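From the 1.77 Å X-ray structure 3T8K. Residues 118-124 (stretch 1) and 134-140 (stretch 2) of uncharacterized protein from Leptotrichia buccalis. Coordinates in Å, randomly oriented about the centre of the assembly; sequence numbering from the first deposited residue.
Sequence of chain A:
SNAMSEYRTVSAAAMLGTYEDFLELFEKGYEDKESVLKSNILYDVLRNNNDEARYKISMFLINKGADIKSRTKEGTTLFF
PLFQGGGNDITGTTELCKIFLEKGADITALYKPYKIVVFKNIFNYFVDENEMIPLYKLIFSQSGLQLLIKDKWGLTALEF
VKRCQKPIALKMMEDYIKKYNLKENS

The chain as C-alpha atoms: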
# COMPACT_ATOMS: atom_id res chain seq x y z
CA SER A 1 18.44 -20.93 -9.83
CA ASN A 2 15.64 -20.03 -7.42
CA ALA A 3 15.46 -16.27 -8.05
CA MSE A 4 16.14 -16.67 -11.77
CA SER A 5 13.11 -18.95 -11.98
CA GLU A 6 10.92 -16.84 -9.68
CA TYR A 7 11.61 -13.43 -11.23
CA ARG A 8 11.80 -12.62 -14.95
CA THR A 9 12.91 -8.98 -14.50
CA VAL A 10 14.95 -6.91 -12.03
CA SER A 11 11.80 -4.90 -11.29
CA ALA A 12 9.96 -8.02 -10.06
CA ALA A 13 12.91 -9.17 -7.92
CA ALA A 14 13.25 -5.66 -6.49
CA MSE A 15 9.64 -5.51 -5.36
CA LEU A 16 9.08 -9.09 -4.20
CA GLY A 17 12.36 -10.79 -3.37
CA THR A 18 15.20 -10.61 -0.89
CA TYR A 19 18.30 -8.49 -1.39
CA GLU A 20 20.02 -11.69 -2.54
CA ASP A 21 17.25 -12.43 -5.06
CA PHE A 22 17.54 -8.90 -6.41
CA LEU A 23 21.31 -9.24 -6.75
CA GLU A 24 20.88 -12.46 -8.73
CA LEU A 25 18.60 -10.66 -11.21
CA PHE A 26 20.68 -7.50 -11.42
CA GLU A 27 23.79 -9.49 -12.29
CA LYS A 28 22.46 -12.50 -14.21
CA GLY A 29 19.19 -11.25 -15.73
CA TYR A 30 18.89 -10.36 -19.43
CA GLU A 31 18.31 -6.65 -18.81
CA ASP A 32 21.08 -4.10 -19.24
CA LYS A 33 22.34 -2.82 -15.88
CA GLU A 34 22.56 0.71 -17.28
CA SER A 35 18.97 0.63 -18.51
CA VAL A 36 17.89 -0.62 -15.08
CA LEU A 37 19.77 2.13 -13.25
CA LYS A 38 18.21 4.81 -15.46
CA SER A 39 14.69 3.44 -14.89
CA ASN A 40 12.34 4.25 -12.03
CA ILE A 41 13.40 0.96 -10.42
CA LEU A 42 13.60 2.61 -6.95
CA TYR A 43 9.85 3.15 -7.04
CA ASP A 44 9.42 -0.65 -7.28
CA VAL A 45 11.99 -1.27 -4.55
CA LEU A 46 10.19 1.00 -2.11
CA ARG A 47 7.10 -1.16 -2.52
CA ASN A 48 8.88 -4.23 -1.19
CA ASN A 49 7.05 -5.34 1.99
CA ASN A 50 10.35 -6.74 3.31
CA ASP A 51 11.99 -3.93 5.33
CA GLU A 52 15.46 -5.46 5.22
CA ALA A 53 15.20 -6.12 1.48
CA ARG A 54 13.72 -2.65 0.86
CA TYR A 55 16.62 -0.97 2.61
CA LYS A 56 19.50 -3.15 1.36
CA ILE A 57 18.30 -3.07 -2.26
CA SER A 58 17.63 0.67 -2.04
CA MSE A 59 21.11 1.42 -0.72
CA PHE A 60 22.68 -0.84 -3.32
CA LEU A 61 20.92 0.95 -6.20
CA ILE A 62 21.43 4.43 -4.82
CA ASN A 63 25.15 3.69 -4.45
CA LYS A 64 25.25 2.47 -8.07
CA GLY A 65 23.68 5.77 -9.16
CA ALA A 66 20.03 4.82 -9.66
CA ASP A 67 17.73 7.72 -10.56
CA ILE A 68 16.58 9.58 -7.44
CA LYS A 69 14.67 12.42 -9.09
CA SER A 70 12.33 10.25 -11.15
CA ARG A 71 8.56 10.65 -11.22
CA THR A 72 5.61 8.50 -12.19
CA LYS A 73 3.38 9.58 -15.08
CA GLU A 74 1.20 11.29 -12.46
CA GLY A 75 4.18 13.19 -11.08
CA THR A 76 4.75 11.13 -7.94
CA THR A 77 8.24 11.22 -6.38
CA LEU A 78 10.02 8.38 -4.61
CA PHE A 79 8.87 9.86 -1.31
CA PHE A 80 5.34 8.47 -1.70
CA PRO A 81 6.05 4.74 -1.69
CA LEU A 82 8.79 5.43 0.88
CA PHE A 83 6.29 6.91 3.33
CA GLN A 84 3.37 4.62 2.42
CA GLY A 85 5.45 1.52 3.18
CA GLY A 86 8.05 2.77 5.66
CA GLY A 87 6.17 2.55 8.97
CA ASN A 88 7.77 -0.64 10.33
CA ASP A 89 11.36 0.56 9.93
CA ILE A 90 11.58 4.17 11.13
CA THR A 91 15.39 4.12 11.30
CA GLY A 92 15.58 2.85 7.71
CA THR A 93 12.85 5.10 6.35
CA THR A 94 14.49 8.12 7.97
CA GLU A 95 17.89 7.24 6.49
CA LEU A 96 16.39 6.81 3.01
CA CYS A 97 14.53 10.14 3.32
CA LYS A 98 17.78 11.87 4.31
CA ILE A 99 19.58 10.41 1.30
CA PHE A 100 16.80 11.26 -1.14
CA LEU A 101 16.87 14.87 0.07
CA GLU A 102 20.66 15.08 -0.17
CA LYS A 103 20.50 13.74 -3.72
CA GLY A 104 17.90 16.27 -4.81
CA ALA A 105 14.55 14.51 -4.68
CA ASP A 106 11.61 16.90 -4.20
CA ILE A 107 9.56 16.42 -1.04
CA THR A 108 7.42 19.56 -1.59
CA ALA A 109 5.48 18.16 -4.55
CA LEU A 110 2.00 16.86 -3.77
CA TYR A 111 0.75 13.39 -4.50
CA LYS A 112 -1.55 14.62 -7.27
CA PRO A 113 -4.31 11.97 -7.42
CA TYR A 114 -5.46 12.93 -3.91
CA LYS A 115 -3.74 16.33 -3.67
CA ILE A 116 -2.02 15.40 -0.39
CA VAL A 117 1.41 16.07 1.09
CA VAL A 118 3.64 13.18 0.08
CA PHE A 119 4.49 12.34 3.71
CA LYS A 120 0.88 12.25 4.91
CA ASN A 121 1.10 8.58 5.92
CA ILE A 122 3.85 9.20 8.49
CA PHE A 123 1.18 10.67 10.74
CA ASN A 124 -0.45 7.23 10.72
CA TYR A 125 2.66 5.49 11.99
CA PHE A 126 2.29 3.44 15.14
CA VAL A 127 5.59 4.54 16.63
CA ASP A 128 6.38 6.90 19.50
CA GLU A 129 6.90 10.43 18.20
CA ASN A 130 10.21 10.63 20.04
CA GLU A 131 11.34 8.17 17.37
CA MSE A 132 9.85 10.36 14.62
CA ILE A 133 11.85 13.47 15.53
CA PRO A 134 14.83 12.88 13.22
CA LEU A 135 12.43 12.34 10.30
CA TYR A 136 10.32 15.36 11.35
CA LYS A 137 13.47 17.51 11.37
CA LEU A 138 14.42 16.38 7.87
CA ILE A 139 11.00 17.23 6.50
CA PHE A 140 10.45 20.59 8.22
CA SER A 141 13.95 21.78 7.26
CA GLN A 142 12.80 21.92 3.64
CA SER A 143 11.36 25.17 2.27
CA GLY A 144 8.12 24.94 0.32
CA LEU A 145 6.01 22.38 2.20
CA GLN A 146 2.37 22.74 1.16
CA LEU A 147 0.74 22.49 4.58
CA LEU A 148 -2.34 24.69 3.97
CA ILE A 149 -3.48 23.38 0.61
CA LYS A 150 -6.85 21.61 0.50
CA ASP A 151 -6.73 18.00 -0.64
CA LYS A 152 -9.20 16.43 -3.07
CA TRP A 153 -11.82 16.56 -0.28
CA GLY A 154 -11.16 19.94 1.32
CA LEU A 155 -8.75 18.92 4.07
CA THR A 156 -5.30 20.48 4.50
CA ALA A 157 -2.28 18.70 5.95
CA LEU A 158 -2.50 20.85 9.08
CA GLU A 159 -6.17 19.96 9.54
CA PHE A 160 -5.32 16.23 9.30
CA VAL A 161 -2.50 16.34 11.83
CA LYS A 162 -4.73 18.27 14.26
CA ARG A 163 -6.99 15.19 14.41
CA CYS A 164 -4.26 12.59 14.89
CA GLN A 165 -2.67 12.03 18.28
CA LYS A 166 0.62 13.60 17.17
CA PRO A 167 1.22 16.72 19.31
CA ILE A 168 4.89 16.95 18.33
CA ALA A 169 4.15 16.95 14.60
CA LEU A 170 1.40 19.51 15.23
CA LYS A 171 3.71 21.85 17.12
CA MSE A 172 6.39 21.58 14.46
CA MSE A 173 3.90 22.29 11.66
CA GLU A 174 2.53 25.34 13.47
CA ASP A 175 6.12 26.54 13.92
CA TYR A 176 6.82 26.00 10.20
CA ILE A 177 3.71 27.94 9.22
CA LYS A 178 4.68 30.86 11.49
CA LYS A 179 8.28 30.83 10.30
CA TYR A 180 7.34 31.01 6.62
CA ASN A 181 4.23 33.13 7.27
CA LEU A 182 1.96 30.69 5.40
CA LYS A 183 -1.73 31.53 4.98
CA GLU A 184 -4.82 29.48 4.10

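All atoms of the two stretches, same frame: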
# COMPACT_ATOMS: atom_id res chain seq x y z
N VAL A 118 3.16 14.50 0.47
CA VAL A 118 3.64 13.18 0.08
C VAL A 118 3.97 12.33 1.31
O VAL A 118 4.00 11.09 1.22
CB VAL A 118 4.86 13.28 -0.86
CG1 VAL A 118 6.10 13.70 -0.09
CG2 VAL A 118 5.08 11.96 -1.60
N PHE A 119 4.17 13.00 2.44
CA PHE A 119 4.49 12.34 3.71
C PHE A 119 3.27 12.14 4.61
O PHE A 119 3.41 11.83 5.79
CB PHE A 119 5.56 13.13 4.49
CG PHE A 119 5.33 14.61 4.49
CD1 PHE A 119 4.56 15.21 5.48
CD2 PHE A 119 5.87 15.40 3.48
CE1 PHE A 119 4.35 16.58 5.46
CE2 PHE A 119 5.65 16.76 3.46
CZ PHE A 119 4.89 17.35 4.45
N LYS A 120 2.07 12.29 4.06
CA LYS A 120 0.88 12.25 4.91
C LYS A 120 0.80 10.98 5.76
O LYS A 120 0.35 11.02 6.91
CB LYS A 120 -0.39 12.41 4.09
CG LYS A 120 -1.65 12.22 4.91
CD LYS A 120 -2.87 12.78 4.19
CE LYS A 120 -4.13 12.56 5.01
NZ LYS A 120 -5.27 13.36 4.47
N ASN A 121 1.23 9.85 5.20
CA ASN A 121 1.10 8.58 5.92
C ASN A 121 1.94 8.52 7.20
O ASN A 121 1.65 7.73 8.10
CB ASN A 121 1.45 7.40 5.02
CG ASN A 121 0.97 6.06 5.58
OD1 ASN A 121 -0.17 5.94 6.04
ND2 ASN A 121 1.83 5.06 5.54
N ILE A 122 2.99 9.33 7.31
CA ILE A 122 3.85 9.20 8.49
C ILE A 122 3.07 9.53 9.75
O ILE A 122 3.43 9.09 10.85
CB ILE A 122 5.15 10.03 8.40
CG1 ILE A 122 4.87 11.52 8.61
CG2 ILE A 122 5.86 9.75 7.08
CD1 ILE A 122 6.13 12.36 8.66
N PHE A 123 1.99 10.27 9.59
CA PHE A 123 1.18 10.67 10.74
C PHE A 123 0.26 9.53 11.16
O PHE A 123 -0.44 9.62 12.17
CB PHE A 123 0.42 11.96 10.43
CG PHE A 123 1.31 13.07 9.97
CD1 PHE A 123 2.31 13.57 10.80
CD2 PHE A 123 1.19 13.59 8.69
CE1 PHE A 123 3.15 14.57 10.37
CE2 PHE A 123 2.03 14.60 8.25
CZ PHE A 123 3.01 15.10 9.09
N ASN A 124 0.30 8.44 10.39
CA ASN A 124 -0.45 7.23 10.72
C ASN A 124 0.42 6.20 11.41
O ASN A 124 -0.07 5.17 11.87
CB ASN A 124 -1.03 6.60 9.46
CG ASN A 124 -2.23 7.33 8.94
OD1 ASN A 124 -3.07 7.79 9.72
ND2 ASN A 124 -2.33 7.46 7.63
N PRO A 134 13.85 12.71 14.30
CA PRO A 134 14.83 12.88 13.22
C PRO A 134 14.15 13.06 11.86
O PRO A 134 14.52 13.97 11.11
CB PRO A 134 15.63 11.58 13.27
CG PRO A 134 15.52 11.14 14.70
CD PRO A 134 14.11 11.49 15.09
N LEU A 135 13.16 12.22 11.56
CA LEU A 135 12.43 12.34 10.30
C LEU A 135 11.68 13.67 10.22
O LEU A 135 11.70 14.33 9.18
CB LEU A 135 11.48 11.15 10.10
CG LEU A 135 10.57 11.20 8.87
CD1 LEU A 135 11.42 11.30 7.60
CD2 LEU A 135 9.65 9.97 8.80
N TYR A 136 11.03 14.08 11.31
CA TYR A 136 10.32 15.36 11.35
C TYR A 136 11.27 16.52 11.03
O TYR A 136 10.92 17.44 10.29
CB TYR A 136 9.71 15.59 12.74
CG TYR A 136 8.46 14.79 13.08
CD1 TYR A 136 7.69 14.18 12.10
CD2 TYR A 136 8.05 14.67 14.40
CE1 TYR A 136 6.54 13.47 12.43
CE2 TYR A 136 6.91 13.96 14.74
CZ TYR A 136 6.16 13.37 13.76
OH TYR A 136 5.03 12.66 14.11
N LYS A 137 12.47 16.47 11.60
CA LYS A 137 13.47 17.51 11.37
C LYS A 137 13.88 17.59 9.91
O LYS A 137 14.05 18.69 9.37
CB LYS A 137 14.70 17.28 12.26
CG LYS A 137 14.43 17.56 13.73
CD LYS A 137 15.71 17.41 14.55
CE LYS A 137 15.50 17.76 16.01
NZ LYS A 137 16.78 17.63 16.75
N LEU A 138 14.06 16.43 9.28
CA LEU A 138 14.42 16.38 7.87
C LEU A 138 13.35 17.08 7.05
O LEU A 138 13.64 17.95 6.23
CB LEU A 138 14.56 14.92 7.40
CG LEU A 138 15.82 14.17 7.83
CD1 LEU A 138 15.71 12.69 7.43
CD2 LEU A 138 17.06 14.81 7.21
N ILE A 139 12.10 16.69 7.27
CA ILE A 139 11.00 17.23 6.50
C ILE A 139 10.80 18.73 6.70
O ILE A 139 10.73 19.49 5.73
CB ILE A 139 9.70 16.47 6.79
CG1 ILE A 139 9.85 15.00 6.37
CG2 ILE A 139 8.53 17.11 6.06
CD1 ILE A 139 8.66 14.13 6.71
N PHE A 140 10.74 19.18 7.95
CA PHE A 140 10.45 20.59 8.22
C PHE A 140 11.62 21.54 7.97
O PHE A 140 11.44 22.75 8.05
CB PHE A 140 9.87 20.77 9.63
CG PHE A 140 8.53 20.10 9.81
CD1 PHE A 140 7.42 20.55 9.09
CD2 PHE A 140 8.38 19.02 10.66
CE1 PHE A 140 6.19 19.93 9.24
CE2 PHE A 140 7.15 18.40 10.81
CZ PHE A 140 6.05 18.86 10.10
O HOH W 1 4.03 10.05 13.38

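Short helical segments often pack without a single direct hydrogen bond between them, relying on the fit of apolar side chains, and this pair is a compact example. Each stretch makes backbone hydrogen bonds of its own: the 3-10 segment closes i to i+3 bonds such as Asn 124 N to Asn 121 O (2.8 Å), while the helix of the second stretch closes i to i+4 bonds such as Ile 139 N to Leu 135 O (3.1 Å). No hydrogen bond passes directly between them, so direct contact rests on the fit of apolar side chains.

Ile 122 is the central bump. Its side chain enters a hollow lined by Leu 135, Tyr 136 and Ile 139, residues brought to one side of the helix by its turn. Ile 122 CD1 lies 3.7 Å from Ile 139 CD1 and 4.0 Å from Tyr 136 CE1, meeting the tyrosine ring at its edge; Ile 122 CG2 reaches Leu 135 CD2 at 4.2 Å. Ile 139 in turn sets its CG2 methyl over the face of Phe 119, 3.9 Å from CE2 of that ring, a CH-pi contact. The CA-to-CB bond of Phe 123 points sideways, yet its ring comes nearer, with Phe 123 CE1 4.1 Å from Tyr 136 CE1.

The polar link is indirect: one water donates to both Ile 122 O (2.8 Å from the water O) and Tyr 136 OH (2.9 Å from the same O), bridging the stretches beside the apolar contacts.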